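Local coordinates for Anapc5 protein (Xenopus laevis, PDB 5BPZ), which is a subunit of the anaphase-promoting complex (APC/C), the cell-cycle ubiquitin ligase, and is represented here by its all-helical N-terminal domain, at residues N47-L52 and C84-S89; P32-V37 and G68-L73; V39-M44 and R57-I62. All blocks are in the same frame, centred on the assembly; numbering follows the deposited sequence.

In the fold
Along the chain the six segments run 32-37, 39-44, 47-52, 57-62, 68-73 and 84-89, all within the N-terminal domain family of Apc5. Contact 3 pairs helix 32-46 with helix 52-67 and is nested inside the longer loop closed by contact 2, where the start of helix 32-46 meets the linker ahead of helix 73-83. Contact 1 crosses both, bringing the turn between the first two helices to the start of helix 85-99. Contacts 1 and 3 have centres about 9 Å apart and touch through Leu58 and Val87; contact 2 lies about 14 Å from contact 3 and about 20 Å from contact 1, centre to centre. Together they link the first two helices to each other and to the starts of the next two, consistent with a compact helical domain.

Contact 1. Residues N47-L52 and C84-S89; sequences NTKISL and CPNVSS
Asn47 and Asn86 carry the contact. With CG anti to the backbone N (chi1 -165°), the side chain of Asn47 heads for the start of helix 85-99. A small twist of the amide about chi2 lets OD1 fold back and accept from the backbone N of Lys49 at 3.0 Å, an Asx turn; the N-H meets the oxygen fairly straight (157°), though from above the carbonyl plane. That bond fixes the rotation of the amide and leaves ND2 facing the other segment. There it touches Val87 CG1 at 3.4 Å, the methyl that lies beside its own backbone N.

Asn86, its CG anti to the carbonyl carbon and beside the backbone N, comes in across Asn47, the two amide planes 80° apart, with Asn86 ND2 3.7 Å from Asn47 ND2. Two donors cannot bond each other, so a water sits between them and accepts from both, weakly, 2.8 Å from Asn86 ND2 and 3.3 Å from Asn47 ND2. Lys49 runs extended past this pair, CD 4.0 Å from Asn86 OD1, while Ile50 brings CG2 up beside the same amide. Ile50 also packs on Leu58 and Lys55 of helix 52-67. Farther on, Ser51 is the N-cap of that helix, its own backbone N bonded to Glu54 OE1.

An alanine in place of Asn47 would remove the Asx-turn acceptor and the amide NH2, and would probably loosen the turn and its hold on the water and Val87.

There is no direct polar bond between the segments: this surface contact joins the loop after helix 32-46 to the start of helix 85-99 by van der Waals touch and one weakly bound water, and the Asx-turn bond within the loop, not a bond across, orients the Asn47 amide.

Contact 2. Residues P32-V37 and G68-L73; sequences PYKISV and GPDMTL. With EDO (1,2-ethanediol), chain B.
The start of helix 32-46 packs against the linker 68-72 between helices 52-67 and 73-83, and the Tyr33 ring lies under the extended chain at Asp70 and Met71. Asp70 CA sits over one face in a CH-pi contact, 4.0 Å from the ring centroid, and Met71 CG packs against Tyr33 CE1 at 3.4 Å, its sulfur oblique to the ring. The phenol oxygen bonds to Leu65 O and accepts from a water, 2.8 Å from Tyr33 OH, which also donates to Pro69 O. A second water satisfies the N-H of Tyr33 in the first turn, 3.0 Å from Tyr33 N, and donates to Asp70 OD2, which Thr31 OG1 also grips. Asp70 OD1 faces Lys34 NZ at 3.5 Å, a salt bridge whose hydrogen bond is weak. Pro32 O takes two donors, the N and OG of Ser36. Thr72 OG1 caps helix 73-83 at Lys75 N. Leu73 N gives its hydrogen almost straight (169°) to O1 of a 1,2-ethanediol, probably from the crystallisation liquor; Met71 O is bonded to Tyr159 OH. The Asp70 carboxylate, linked through water to Tyr33 N, would probably be favoured by the positive end of the helix dipole, the weak salt bridge adding to this.

Contact 3. Residues V39-M44 and R57-I62; sequences VLLSEM and RLNKQI
Apolar packing carries this interface, and Met44 stands at the middle of it. Its CG lies beside the backbone N, anti to the carbonyl carbon (chi1 -86°), the chain runs on extended through chi2, and a bend at chi3 (81°) swings the terminal methyl onto helix 52-67. CE comes to 3.7 Å from Leu58 CB, while SD meets Ile62 CG1 tip to tip at 3.8 Å. One turn earlier on the same helix, Leu40 also reaches toward Ile62 end to end, its CD2 3.9 Å from Ile62 CG1, so that this one branch of the isoleucine takes both the sulfur and a leucine methyl. Leu41 approaches differently: it slides past Ile62 in the opposite direction, leaving CD2 against CG2 at 4.1 Å.

A second kind of contact sets apolar groups against polar ones. The Met44 methyl presses on the backbone of the facing helix, with CE 3.5 Å from Leu58 O, and the Asn59 side-chain amide flanks both this methyl and Leu41. These are van der Waals contacts; Leu58 O itself accepts a weak bond from Ile62 N, 3.1 Å away.

Neighbouring helices and loops close in around the pair. Leu40 continues onto Val80 and Val87, Ile62 onto Cys83, and Leu58 onto Cys84 in a loop, while on another side of helix 32-46 Glu43 forms a salt bridge with Arg94.

The two short segments run antiparallel, at 166°, with axes 11.3 Å apart, a spacing filled by Met44 and the leucine and isoleucine branches. Consecutive helices joined by a short loop make this an antiparallel alpha-hairpin, the opening unit of an all-helical domain.

Contact 1. Residues N47-L52 and C84-S89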
loop_
_atom_site.group_PDB
_atom_site.type_symbol
_atom_site.label_atom_id
_atom_site.label_comp_id
_atom_site.label_asym_id
_atom_site.label_seq_id
_atom_site.Cartn_x
_atom_site.Cartn_y
_atom_site.Cartn_z
ATOM N N ASN A 47 4.575 0.870 -12.993
ATOM C CA ASN A 47 5.682 0.035 -13.484
ATOM C C ASN A 47 5.962 0.232 -14.988
ATOM O O ASN A 47 5.143 -0.124 -15.826
ATOM C CB ASN A 47 5.421 -1.440 -13.148
ATOM C CG ASN A 47 6.606 -2.377 -13.270
ATOM O OD1 ASN A 47 7.648 -2.064 -13.860
ATOM N ND2 ASN A 47 6.438 -3.588 -12.746
ATOM N N THR A 48 7.107 0.828 -15.309
ATOM C CA THR A 48 7.511 1.116 -16.690
ATOM C C THR A 48 8.188 -0.091 -17.386
ATOM O O THR A 48 8.498 -0.009 -18.570
ATOM C CB THR A 48 8.453 2.339 -16.714
ATOM O OG1 THR A 48 9.635 2.010 -15.982
ATOM C CG2 THR A 48 7.807 3.611 -16.142
ATOM N N LYS A 49 8.428 -1.190 -16.654
ATOM C CA LYS A 49 9.158 -2.347 -17.180
ATOM C C LYS A 49 8.280 -3.517 -17.620
ATOM O O LYS A 49 8.807 -4.498 -18.153
ATOM C CB LYS A 49 10.229 -2.805 -16.179
ATOM C CG LYS A 49 11.297 -1.739 -15.925
ATOM C CD LYS A 49 12.379 -2.244 -15.004
ATOM C CE LYS A 49 13.372 -1.159 -14.674
ATOM N NZ LYS A 49 14.393 -1.628 -13.703
ATOM N N ILE A 50 6.953 -3.405 -17.459
ATOM C CA ILE A 50 6.004 -4.426 -17.912
ATOM C C ILE A 50 4.873 -3.781 -18.708
ATOM O O ILE A 50 4.545 -2.608 -18.498
ATOM C CB ILE A 50 5.494 -5.384 -16.794
ATOM C CG1 ILE A 50 4.563 -4.670 -15.802
ATOM C CG2 ILE A 50 6.656 -6.119 -16.073
ATOM C CD1 ILE A 50 3.660 -5.607 -15.068
ATOM N N SER A 51 4.301 -4.537 -19.640
ATOM C CA SER A 51 3.223 -4.067 -20.502
ATOM C C SER A 51 1.908 -3.930 -19.722
ATOM O O SER A 51 1.767 -4.511 -18.637
ATOM C CB SER A 51 3.031 -5.053 -21.649
ATOM O OG SER A 51 2.549 -6.291 -21.162
ATOM N N LEU A 52 0.934 -3.215 -20.302
ATOM C CA LEU A 52 -0.399 -3.060 -19.711
ATOM C C LEU A 52 -1.110 -4.441 -19.572
ATOM O O LEU A 52 -1.771 -4.700 -18.564
ATOM C CB LEU A 52 -1.243 -2.078 -20.535
ATOM C CG LEU A 52 -2.609 -1.677 -19.960
ATOM C CD1 LEU A 52 -2.485 -1.082 -18.535
ATOM C CD2 LEU A 52 -3.327 -0.735 -20.892
ATOM N N CYS A 84 6.203 -9.816 -8.588
ATOM C CA CYS A 84 6.601 -8.517 -9.143
ATOM C C CYS A 84 8.004 -8.166 -8.579
ATOM O O CYS A 84 8.098 -7.330 -7.676
ATOM C CB CYS A 84 5.578 -7.438 -8.788
ATOM S SG CYS A 84 3.845 -7.881 -9.089
ATOM N N PRO A 85 9.103 -8.810 -9.037
ATOM C CA PRO A 85 10.427 -8.524 -8.440
ATOM C C PRO A 85 10.891 -7.066 -8.499
ATOM O O PRO A 85 11.588 -6.624 -7.585
ATOM C CB PRO A 85 11.373 -9.455 -9.202
ATOM C CG PRO A 85 10.501 -10.510 -9.779
ATOM C CD PRO A 85 9.211 -9.833 -10.097
ATOM N N ASN A 86 10.465 -6.318 -9.541
ATOM C CA ASN A 86 10.781 -4.899 -9.740
ATOM C C ASN A 86 10.181 -4.031 -8.622
ATOM O O ASN A 86 10.931 -3.416 -7.853
ATOM C CB ASN A 86 10.253 -4.384 -11.099
ATOM C CG ASN A 86 10.542 -5.230 -12.321
ATOM O OD1 ASN A 86 11.697 -5.469 -12.690
ATOM N ND2 ASN A 86 9.492 -5.598 -13.043
ATOM N N VAL A 87 8.834 -4.029 -8.512
ATOM C CA VAL A 87 8.063 -3.173 -7.610
ATOM C C VAL A 87 8.254 -3.495 -6.119
ATOM O O VAL A 87 7.997 -2.607 -5.323
ATOM C CB VAL A 87 6.542 -3.046 -7.966
ATOM C CG1 VAL A 87 6.322 -2.736 -9.440
ATOM C CG2 VAL A 87 5.734 -4.253 -7.534
ATOM N N SER A 88 8.681 -4.713 -5.732
ATOM C CA SER A 88 8.877 -5.068 -4.312
ATOM C C SER A 88 9.727 -4.043 -3.547
ATOM O O SER A 88 9.310 -3.587 -2.475
ATOM C CB SER A 88 9.468 -6.466 -4.170
ATOM O OG SER A 88 10.734 -6.545 -4.805
ATOM N N SER A 89 10.875 -3.634 -4.137
ATOM C CA SER A 89 11.781 -2.647 -3.555
ATOM C C SER A 89 11.147 -1.274 -3.544
ATOM O O SER A 89 11.272 -0.562 -2.551
ATOM C CB SER A 89 13.109 -2.611 -4.312
ATOM O OG SER A 89 13.846 -3.809 -4.123
HETATM O O HOH W 1 7.254 -6.636 -11.725
#

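Contact 2. Residues P32-V37 and G68-L73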
loop_
_atom_site.group_PDB
_atom_site.type_symbol
_atom_site.label_atom_id
_atom_site.label_comp_id
_atom_site.label_asym_id
_atom_site.label_seq_id
_atom_site.Cartn_x
_atom_site.Cartn_y
_atom_site.Cartn_z
ATOM N N PRO A 32 -1.780 -0.021 8.675
ATOM C CA PRO A 32 -0.527 0.089 7.892
ATOM C C PRO A 32 -0.348 -0.992 6.808
ATOM O O PRO A 32 0.261 -0.706 5.777
ATOM C CB PRO A 32 0.574 0.017 8.951
ATOM C CG PRO A 32 -0.083 0.323 10.243
ATOM C CD PRO A 32 -1.502 -0.118 10.126
ATOM N N TYR A 33 -0.901 -2.209 7.011
ATOM C CA TYR A 33 -0.860 -3.267 5.993
ATOM C C TYR A 33 -1.681 -2.840 4.758
ATOM O O TYR A 33 -1.229 -3.027 3.622
ATOM C CB TYR A 33 -1.399 -4.609 6.540
ATOM C CG TYR A 33 -1.694 -5.610 5.444
ATOM C CD1 TYR A 33 -0.664 -6.292 4.800
ATOM C CD2 TYR A 33 -2.997 -5.831 5.006
ATOM C CE1 TYR A 33 -0.925 -7.177 3.760
ATOM C CE2 TYR A 33 -3.269 -6.713 3.959
ATOM C CZ TYR A 33 -2.230 -7.395 3.351
ATOM O OH TYR A 33 -2.479 -8.264 2.320
ATOM N N LYS A 34 -2.897 -2.295 4.996
ATOM C CA LYS A 34 -3.818 -1.843 3.944
ATOM C C LYS A 34 -3.190 -0.707 3.136
ATOM O O LYS A 34 -3.349 -0.685 1.922
ATOM C CB LYS A 34 -5.173 -1.404 4.532
ATOM C CG LYS A 34 -5.965 -2.520 5.211
ATOM C CD LYS A 34 -6.980 -3.183 4.292
ATOM C CE LYS A 34 -8.176 -3.725 5.043
ATOM N NZ LYS A 34 -7.831 -4.880 5.913
ATOM N N ILE A 35 -2.438 0.200 3.809
ATOM C CA ILE A 35 -1.701 1.324 3.203
ATOM C C ILE A 35 -0.627 0.761 2.267
ATOM O O ILE A 35 -0.482 1.215 1.128
ATOM C CB ILE A 35 -1.100 2.244 4.307
ATOM C CG1 ILE A 35 -2.220 3.031 5.041
ATOM C CG2 ILE A 35 -0.049 3.200 3.732
ATOM C CD1 ILE A 35 -1.768 3.726 6.411
ATOM N N SER A 36 0.081 -0.266 2.744
ATOM C CA SER A 36 1.130 -0.970 2.008
ATOM C C SER A 36 0.577 -1.641 0.740
ATOM O O SER A 36 1.237 -1.651 -0.298
ATOM C CB SER A 36 1.811 -1.968 2.934
ATOM O OG SER A 36 2.317 -1.285 4.070
ATOM N N VAL A 37 -0.663 -2.136 0.810
ATOM C CA VAL A 37 -1.367 -2.733 -0.331
ATOM C C VAL A 37 -1.721 -1.627 -1.352
ATOM O O VAL A 37 -1.542 -1.825 -2.554
ATOM C CB VAL A 37 -2.579 -3.586 0.106
ATOM C CG1 VAL A 37 -3.385 -4.057 -1.102
ATOM C CG2 VAL A 37 -2.114 -4.788 0.929
ATOM N N GLY A 68 -7.566 -10.793 2.004
ATOM C CA GLY A 68 -7.025 -11.524 3.144
ATOM C C GLY A 68 -6.810 -10.739 4.425
ATOM O O GLY A 68 -7.103 -9.539 4.484
ATOM N N PRO A 69 -6.294 -11.408 5.483
ATOM C CA PRO A 69 -6.038 -10.687 6.743
ATOM C C PRO A 69 -4.719 -9.919 6.697
ATOM O O PRO A 69 -3.930 -10.107 5.773
ATOM C CB PRO A 69 -6.028 -11.794 7.802
ATOM C CG PRO A 69 -5.774 -13.067 7.058
ATOM C CD PRO A 69 -5.874 -12.822 5.572
ATOM N N ASP A 70 -4.492 -9.036 7.688
ATOM C CA ASP A 70 -3.273 -8.232 7.791
ATOM C C ASP A 70 -2.071 -9.122 8.045
ATOM O O ASP A 70 -2.183 -10.138 8.727
ATOM C CB ASP A 70 -3.395 -7.198 8.931
ATOM C CG ASP A 70 -4.206 -5.947 8.614
ATOM O OD1 ASP A 70 -5.054 -5.996 7.690
ATOM O OD2 ASP A 70 -4.011 -4.931 9.304
ATOM N N MET A 71 -0.929 -8.748 7.476
ATOM C CA MET A 71 0.331 -9.462 7.678
ATOM C C MET A 71 1.430 -8.421 7.893
ATOM O O MET A 71 1.203 -7.246 7.633
ATOM C CB MET A 71 0.643 -10.389 6.475
ATOM C CG MET A 71 1.010 -9.638 5.204
ATOM S SD MET A 71 1.235 -10.662 3.732
ATOM C CE MET A 71 -0.327 -11.514 3.658
ATOM N N THR A 72 2.610 -8.844 8.363
ATOM C CA THR A 72 3.746 -7.943 8.577
ATOM C C THR A 72 4.252 -7.399 7.220
ATOM O O THR A 72 4.022 -8.024 6.177
ATOM C CB THR A 72 4.886 -8.699 9.291
ATOM O OG1 THR A 72 5.405 -9.693 8.418
ATOM C CG2 THR A 72 4.471 -9.300 10.637
ATOM N N LEU A 73 4.977 -6.265 7.242
ATOM C CA LEU A 73 5.570 -5.712 6.029
ATOM C C LEU A 73 6.565 -6.738 5.393
ATOM O O LEU A 73 6.608 -6.872 4.178
ATOM C CB LEU A 73 6.292 -4.384 6.333
ATOM C CG LEU A 73 6.917 -3.646 5.135
ATOM C CD1 LEU A 73 5.896 -3.374 4.046
ATOM C CD2 LEU A 73 7.565 -2.351 5.580
HETATM C C1 EDO B . 6.579 -5.658 10.215
HETATM O O1 EDO B . 5.659 -4.806 9.582
HETATM C C2 EDO B . 7.516 -6.337 9.221
HETATM O O2 EDO B . 8.315 -7.275 9.886
HETATM O O HOH W 2 -1.304 -3.484 9.662
HETATM O O HOH W 3 -3.710 -10.646 3.160
#

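Contact 3. Residues V39-M44 and R57-I62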
loop_
_atom_site.group_PDB
_atom_site.type_symbol
_atom_site.label_atom_id
_atom_site.label_comp_id
_atom_site.label_asym_id
_atom_site.label_seq_id
_atom_site.Cartn_x
_atom_site.Cartn_y
_atom_site.Cartn_z
ATOM N N VAL A 39 -0.012 1.199 -1.701
ATOM C CA VAL A 39 1.327 1.532 -2.227
ATOM C C VAL A 39 1.662 0.509 -3.336
ATOM O O VAL A 39 2.111 0.898 -4.416
ATOM C CB VAL A 39 2.403 1.536 -1.098
ATOM C CG1 VAL A 39 3.821 1.507 -1.666
ATOM C CG2 VAL A 39 2.222 2.731 -0.158
ATOM N N LEU A 40 1.419 -0.789 -3.067
ATOM C CA LEU A 40 1.643 -1.846 -4.039
ATOM C C LEU A 40 0.775 -1.651 -5.294
ATOM O O LEU A 40 1.294 -1.756 -6.408
ATOM C CB LEU A 40 1.427 -3.226 -3.412
ATOM C CG LEU A 40 1.353 -4.423 -4.363
ATOM C CD1 LEU A 40 2.677 -4.651 -5.081
ATOM C CD2 LEU A 40 0.932 -5.655 -3.625
ATOM N N LEU A 41 -0.516 -1.333 -5.111
ATOM C CA LEU A 41 -1.415 -1.102 -6.242
ATOM C C LEU A 41 -0.950 0.098 -7.055
ATOM O O LEU A 41 -0.901 0.018 -8.280
ATOM C CB LEU A 41 -2.872 -0.940 -5.789
ATOM C CG LEU A 41 -3.559 -2.216 -5.289
ATOM C CD1 LEU A 41 -4.841 -1.871 -4.510
ATOM C CD2 LEU A 41 -3.858 -3.175 -6.443
ATOM N N SER A 42 -0.510 1.162 -6.373
ATOM C CA SER A 42 0.010 2.365 -7.025
ATOM C C SER A 42 1.283 2.058 -7.838
ATOM O O SER A 42 1.358 2.422 -9.017
ATOM C CB SER A 42 0.279 3.450 -5.994
ATOM O OG SER A 42 0.778 4.623 -6.609
ATOM N N GLU A 43 2.261 1.361 -7.209
ATOM C CA GLU A 43 3.523 0.975 -7.833
ATOM C C GLU A 43 3.331 0.019 -8.998
ATOM O O GLU A 43 4.086 0.082 -9.970
ATOM C CB GLU A 43 4.516 0.411 -6.803
ATOM C CG GLU A 43 5.056 1.466 -5.837
ATOM C CD GLU A 43 5.587 2.735 -6.478
ATOM O OE1 GLU A 43 6.456 2.632 -7.375
ATOM O OE2 GLU A 43 5.102 3.832 -6.111
ATOM N N MET A 44 2.305 -0.837 -8.924
ATOM C CA MET A 44 2.002 -1.771 -10.004
ATOM C C MET A 44 1.515 -1.026 -11.250
ATOM O O MET A 44 1.940 -1.359 -12.350
ATOM C CB MET A 44 0.968 -2.811 -9.563
ATOM C CG MET A 44 1.585 -3.998 -8.871
ATOM S SD MET A 44 0.343 -4.988 -8.001
ATOM C CE MET A 44 -0.309 -5.947 -9.395
ATOM N N ARG A 57 -2.758 -8.960 -15.735
ATOM C CA ARG A 57 -2.544 -10.325 -15.245
ATOM C C ARG A 57 -2.094 -10.261 -13.789
ATOM O O ARG A 57 -2.644 -10.971 -12.956
ATOM C CB ARG A 57 -1.483 -11.065 -16.080
ATOM C CG ARG A 57 -1.879 -11.352 -17.522
ATOM C CD ARG A 57 -0.867 -12.254 -18.214
ATOM N NE ARG A 57 -1.216 -12.475 -19.620
ATOM C CZ ARG A 57 -0.419 -12.202 -20.650
ATOM N NH1 ARG A 57 0.795 -11.705 -20.447
ATOM N NH2 ARG A 57 -0.831 -12.422 -21.890
ATOM N N LEU A 58 -1.117 -9.387 -13.480
ATOM C CA LEU A 58 -0.589 -9.215 -12.127
ATOM C C LEU A 58 -1.628 -8.716 -11.122
ATOM O O LEU A 58 -1.593 -9.147 -9.970
ATOM C CB LEU A 58 0.658 -8.332 -12.120
ATOM C CG LEU A 58 1.927 -8.979 -12.663
ATOM C CD1 LEU A 58 3.052 -8.000 -12.666
ATOM C CD2 LEU A 58 2.324 -10.217 -11.863
ATOM N N ASN A 59 -2.571 -7.848 -11.560
ATOM C CA ASN A 59 -3.665 -7.346 -10.722
ATOM C C ASN A 59 -4.609 -8.475 -10.301
ATOM O O ASN A 59 -5.227 -8.375 -9.241
ATOM C CB ASN A 59 -4.451 -6.228 -11.422
ATOM C CG ASN A 59 -3.838 -4.851 -11.295
ATOM O OD1 ASN A 59 -3.592 -4.167 -12.295
ATOM N ND2 ASN A 59 -3.591 -4.396 -10.068
ATOM N N LYS A 60 -4.720 -9.548 -11.128
ATOM C CA LYS A 60 -5.538 -10.725 -10.823
ATOM C C LYS A 60 -4.816 -11.569 -9.753
ATOM O O LYS A 60 -5.449 -12.053 -8.816
ATOM C CB LYS A 60 -5.770 -11.592 -12.083
ATOM C CG LYS A 60 -6.534 -10.912 -13.217
ATOM C CD LYS A 60 -6.481 -11.755 -14.492
ATOM C CE LYS A 60 -6.963 -11.021 -15.724
ATOM N NZ LYS A 60 -8.447 -10.967 -15.805
ATOM N N GLN A 61 -3.495 -11.747 -9.912
ATOM C CA GLN A 61 -2.646 -12.530 -9.016
ATOM C C GLN A 61 -2.580 -11.924 -7.600
ATOM O O GLN A 61 -2.445 -12.664 -6.624
ATOM C CB GLN A 61 -1.238 -12.670 -9.640
ATOM C CG GLN A 61 -0.301 -13.660 -8.942
ATOM C CD GLN A 61 0.881 -14.065 -9.792
ATOM O OE1 GLN A 61 1.571 -13.234 -10.395
ATOM N NE2 GLN A 61 1.156 -15.361 -9.843
ATOM N N ILE A 62 -2.722 -10.589 -7.503
ATOM C CA ILE A 62 -2.624 -9.808 -6.268
ATOM C C ILE A 62 -3.924 -9.778 -5.439
ATOM O O ILE A 62 -3.841 -9.516 -4.237
ATOM C CB ILE A 62 -2.083 -8.381 -6.636
ATOM C CG1 ILE A 62 -0.663 -8.167 -6.082
ATOM C CG2 ILE A 62 -3.023 -7.212 -6.279
ATOM C CD1 ILE A 62 0.415 -9.123 -6.663
#